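Local atomic coordinates of 2-hydroxyhepta-2,4-diene-1,7-dioate isomerase (PDB entry 3QDF), a protein that probably acts as a metal-dependent isomerase or hydrolase of the fumarylacetoacetate hydrolase family and carries bound zinc ions. Residues Ala215-Ile220 and Asp230-Gly235. Sequence-based numbering, arbitrary orientation.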
ATOM      1  N   ALA A 215      -4.222  -5.484 -16.421  1.00 18.98           N
ATOM      2  CA  ALA A 215      -3.051  -5.349 -17.307  1.00 19.72           C
ATOM      3  C   ALA A 215      -1.730  -5.379 -16.513  1.00 18.96           C
ATOM      4  O   ALA A 215      -0.711  -5.944 -16.960  1.00 19.54           O
ATOM      5  CB  ALA A 215      -3.153  -4.060 -18.133  1.00 20.33           C
ATOM      6  N   ILE A 216      -1.754  -4.772 -15.340  1.00 18.02           N
ATOM      7  CA  ILE A 216      -0.577  -4.737 -14.475  1.00 18.20           C
ATOM      8  C   ILE A 216      -0.254  -6.151 -13.974  1.00 18.46           C
ATOM      9  O   ILE A 216       0.891  -6.613 -14.061  1.00 18.50           O
ATOM     10  CB  ILE A 216      -0.770  -3.764 -13.279  1.00 17.95           C
ATOM     11  CG1 ILE A 216      -0.719  -2.311 -13.753  1.00 17.71           C
ATOM     12  CG2 ILE A 216       0.295  -4.011 -12.200  1.00 15.77           C
ATOM     13  CD1 ILE A 216      -1.169  -1.323 -12.676  1.00 19.88           C
ATOM     14  N   VAL A 217      -1.268  -6.848 -13.473  1.00 17.97           N
ATOM     15  CA  VAL A 217      -1.044  -8.216 -13.007  1.00 18.16           C
ATOM     16  C   VAL A 217      -0.634  -9.150 -14.145  1.00 18.68           C
ATOM     17  O   VAL A 217       0.231  -9.991 -13.963  1.00 18.68           O
ATOM     18  CB  VAL A 217      -2.266  -8.791 -12.230  1.00 17.68           C
ATOM     19  CG1 VAL A 217      -2.035 -10.262 -11.839  1.00 18.32           C
ATOM     20  CG2 VAL A 217      -2.484  -7.962 -10.967  1.00 17.22           C
ATOM     21  N   GLU A 218      -1.265  -9.004 -15.308  1.00 19.86           N
ATOM     22  CA  GLU A 218      -0.879  -9.775 -16.474  1.00 20.55           C
ATOM     23  C   GLU A 218       0.593  -9.541 -16.806  1.00 20.59           C
ATOM     24  O   GLU A 218       1.345 -10.511 -17.006  1.00 20.70           O
ATOM     25  CB  GLU A 218      -1.746  -9.424 -17.683  1.00 21.48           C
ATOM     26  CG  GLU A 218      -1.360 -10.194 -18.937  1.00 24.21           C
ATOM     27  CD  GLU A 218      -2.284  -9.876 -20.088  1.00 27.24           C
ATOM     28  OE1 GLU A 218      -1.935  -9.005 -20.883  1.00 29.69           O
ATOM     29  OE2 GLU A 218      -3.374 -10.463 -20.184  1.00 28.20           O
ATOM     30  N   TRP A 219       0.991  -8.263 -16.879  1.00 19.72           N
ATOM     31  CA  TRP A 219       2.365  -7.908 -17.206  1.00 19.79           C
ATOM     32  C   TRP A 219       3.375  -8.475 -16.200  1.00 18.97           C
ATOM     33  O   TRP A 219       4.310  -9.192 -16.578  1.00 19.40           O
ATOM     34  CB  TRP A 219       2.522  -6.391 -17.317  1.00 19.60           C
ATOM     35  CG  TRP A 219       3.885  -5.969 -17.705  1.00 19.95           C
ATOM     36  CD1 TRP A 219       4.907  -5.596 -16.860  1.00 18.78           C
ATOM     37  CD2 TRP A 219       4.397  -5.861 -19.041  1.00 20.33           C
ATOM     38  NE1 TRP A 219       6.018  -5.256 -17.607  1.00 22.33           N
ATOM     39  CE2 TRP A 219       5.730  -5.419 -18.942  1.00 20.61           C
ATOM     40  CE3 TRP A 219       3.845  -6.089 -20.323  1.00 22.94           C
ATOM     41  CZ2 TRP A 219       6.532  -5.199 -20.075  1.00 23.69           C
ATOM     42  CZ3 TRP A 219       4.646  -5.883 -21.451  1.00 24.01           C
ATOM     43  CH2 TRP A 219       5.971  -5.429 -21.318  1.00 24.28           C
ATOM     44  N   ILE A 220       3.173  -8.170 -14.925  1.00 17.79           N
ATOM     45  CA  ILE A 220       4.108  -8.630 -13.885  1.00 17.88           C
ATOM     46  C   ILE A 220       4.181 -10.182 -13.769  1.00 18.20           C
ATOM     47  O   ILE A 220       5.276 -10.748 -13.617  1.00 17.99           O
ATOM     48  CB  ILE A 220       3.775  -7.991 -12.509  1.00 16.59           C
ATOM     49  CG1 ILE A 220       3.930  -6.458 -12.579  1.00 15.74           C
ATOM     50  CG2 ILE A 220       4.615  -8.640 -11.370  1.00 15.78           C
ATOM     51  CD1 ILE A 220       3.364  -5.694 -11.337  1.00 13.17           C
ATOM     52  N   ASP A 230       2.114 -10.818  -1.717  1.00 16.94           N
ATOM     53  CA  ASP A 230       2.862  -9.866  -2.549  1.00 16.33           C
ATOM     54  C   ASP A 230       2.080  -8.581  -2.801  1.00 16.29           C
ATOM     55  O   ASP A 230       0.882  -8.605  -3.009  1.00 16.41           O
ATOM     56  CB  ASP A 230       3.345 -10.469  -3.872  1.00 15.96           C
ATOM     57  CG  ASP A 230       4.565 -11.390  -3.691  1.00 15.49           C
ATOM     58  OD1 ASP A 230       5.146 -11.438  -2.577  1.00 13.46           O
ATOM     59  OD2 ASP A 230       4.943 -12.083  -4.667  1.00 17.64           O
ATOM     60  N   LEU A 231       2.780  -7.455  -2.758  1.00 16.09           N
ATOM     61  CA  LEU A 231       2.173  -6.170  -3.001  1.00 16.51           C
ATOM     62  C   LEU A 231       2.555  -5.671  -4.365  1.00 16.79           C
ATOM     63  O   LEU A 231       3.697  -5.848  -4.800  1.00 16.26           O
ATOM     64  CB  LEU A 231       2.709  -5.185  -1.982  1.00 18.07           C
ATOM     65  CG  LEU A 231       1.933  -5.113  -0.682  1.00 21.58           C
ATOM     66  CD1 LEU A 231       2.894  -4.591   0.411  1.00 24.39           C
ATOM     67  CD2 LEU A 231       0.731  -4.161  -0.911  1.00 24.85           C
ATOM     68  N   ILE A 232       1.592  -5.060  -5.052  1.00 17.05           N
ATOM     69  CA  ILE A 232       1.867  -4.367  -6.289  1.00 17.29           C
ATOM     70  C   ILE A 232       1.405  -2.910  -6.162  1.00 18.05           C
ATOM     71  O   ILE A 232       0.206  -2.645  -5.971  1.00 19.21           O
ATOM     72  CB  ILE A 232       1.161  -5.020  -7.505  1.00 17.15           C
ATOM     73  CG1 ILE A 232       1.646  -6.473  -7.721  1.00 16.34           C
ATOM     74  CG2 ILE A 232       1.414  -4.172  -8.762  1.00 17.73           C
ATOM     75  CD1 ILE A 232       0.785  -7.272  -8.693  1.00 15.22           C
ATOM     76  N   LEU A 233       2.350  -1.971  -6.269  1.00 18.28           N
ATOM     77  CA  LEU A 233       2.014  -0.535  -6.308  1.00 18.00           C
ATOM     78  C   LEU A 233       1.788  -0.101  -7.752  1.00 17.98           C
ATOM     79  O   LEU A 233       2.687  -0.232  -8.596  1.00 18.90           O
ATOM     80  CB  LEU A 233       3.112   0.302  -5.664  1.00 16.97           C
ATOM     81  CG  LEU A 233       3.581  -0.014  -4.234  1.00 18.64           C
ATOM     82  CD1 LEU A 233       4.546   1.121  -3.778  1.00 16.68           C
ATOM     83  CD2 LEU A 233       2.406  -0.185  -3.263  1.00 19.24           C
ATOM     84  N   THR A 234       0.618   0.460  -8.022  1.00 17.71           N
ATOM     85  CA  THR A 234       0.140   0.633  -9.397  1.00 17.46           C
ATOM     86  C   THR A 234       0.428   1.998 -10.041  1.00 18.89           C
ATOM     87  O   THR A 234      -0.087   2.299 -11.128  1.00 19.58           O
ATOM     88  CB  THR A 234      -1.348   0.325  -9.499  1.00 18.12           C
ATOM     89  OG1 THR A 234      -2.096   1.316  -8.784  1.00 18.36           O
ATOM     90  CG2 THR A 234      -1.654  -1.074  -8.919  1.00 16.26           C
ATOM     91  N   GLY A 235       1.261   2.805  -9.383  1.00 19.01           N
ATOM     92  CA  GLY A 235       1.701   4.089  -9.951  1.00 19.87           C
ATOM     93  C   GLY A 235       1.001   5.223  -9.233  1.00 20.67           C
ATOM     94  O   GLY A 235       0.020   4.998  -8.524  1.00 20.20           O
TER
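Ile232 meets three side chains of helix 213-223, Ile216, Val217 and Ile220, and does so through two separate branches. Its CG1 lies beside the backbone N (chi1 -61°), leaving CG2 anti to N; this CG2 touches CG2 of Ile216 at 3.6 Å and CD1 of Ile220, also at 3.6 Å, so one methyl bridges successive turns of the helix. The other branch ends in CD1, which lies 4.0 Å from CG2 of Val217 and equally far from CD1 of Ile220, so that Ile220 CD1 touches both branches. The directions differ from pair to pair: Ile220 and Ile232 reach toward each other tip to tip, Ile216 and Ile232 slide past one another in opposite senses, and Val217 crosses Ile232 at about a right angle.

Ile216 also divides its contacts between branches. While CG2 serves Ile232, its CG1 lies anti to the carbonyl carbon (chi1 -72°) and leads to CD1, which packs 3.6 Å from CB of Thr234 and 3.8 Å from CG2 of the same threonine. These two side chains again cross nearly at a right angle. Thr234 thus offers carbon to the helix, whereas its OG1 is hydrogen-bonded to Leu124 O on strand 118-128.

All five touching residues are buried, and the pairs joining them are entirely apolar. The axes of helix segment 215-220 and strand 231-233 come within 10.4 Å, their N-to-C directions 118° apart, a spacing filled by the branched side chains. The CB of Leu233 is directed away from the helix.

Just past Thr234, Gly235 N donates a hydrogen bond to OE1 of Glu123, a zinc ligand. Strand 231-233 pairs parallel with 67-70 and antiparallel with 118-128; helix 213-223 packs on one face, within the fumarylacetoacetate hydrolase domain, where the strand's end borders the metal site.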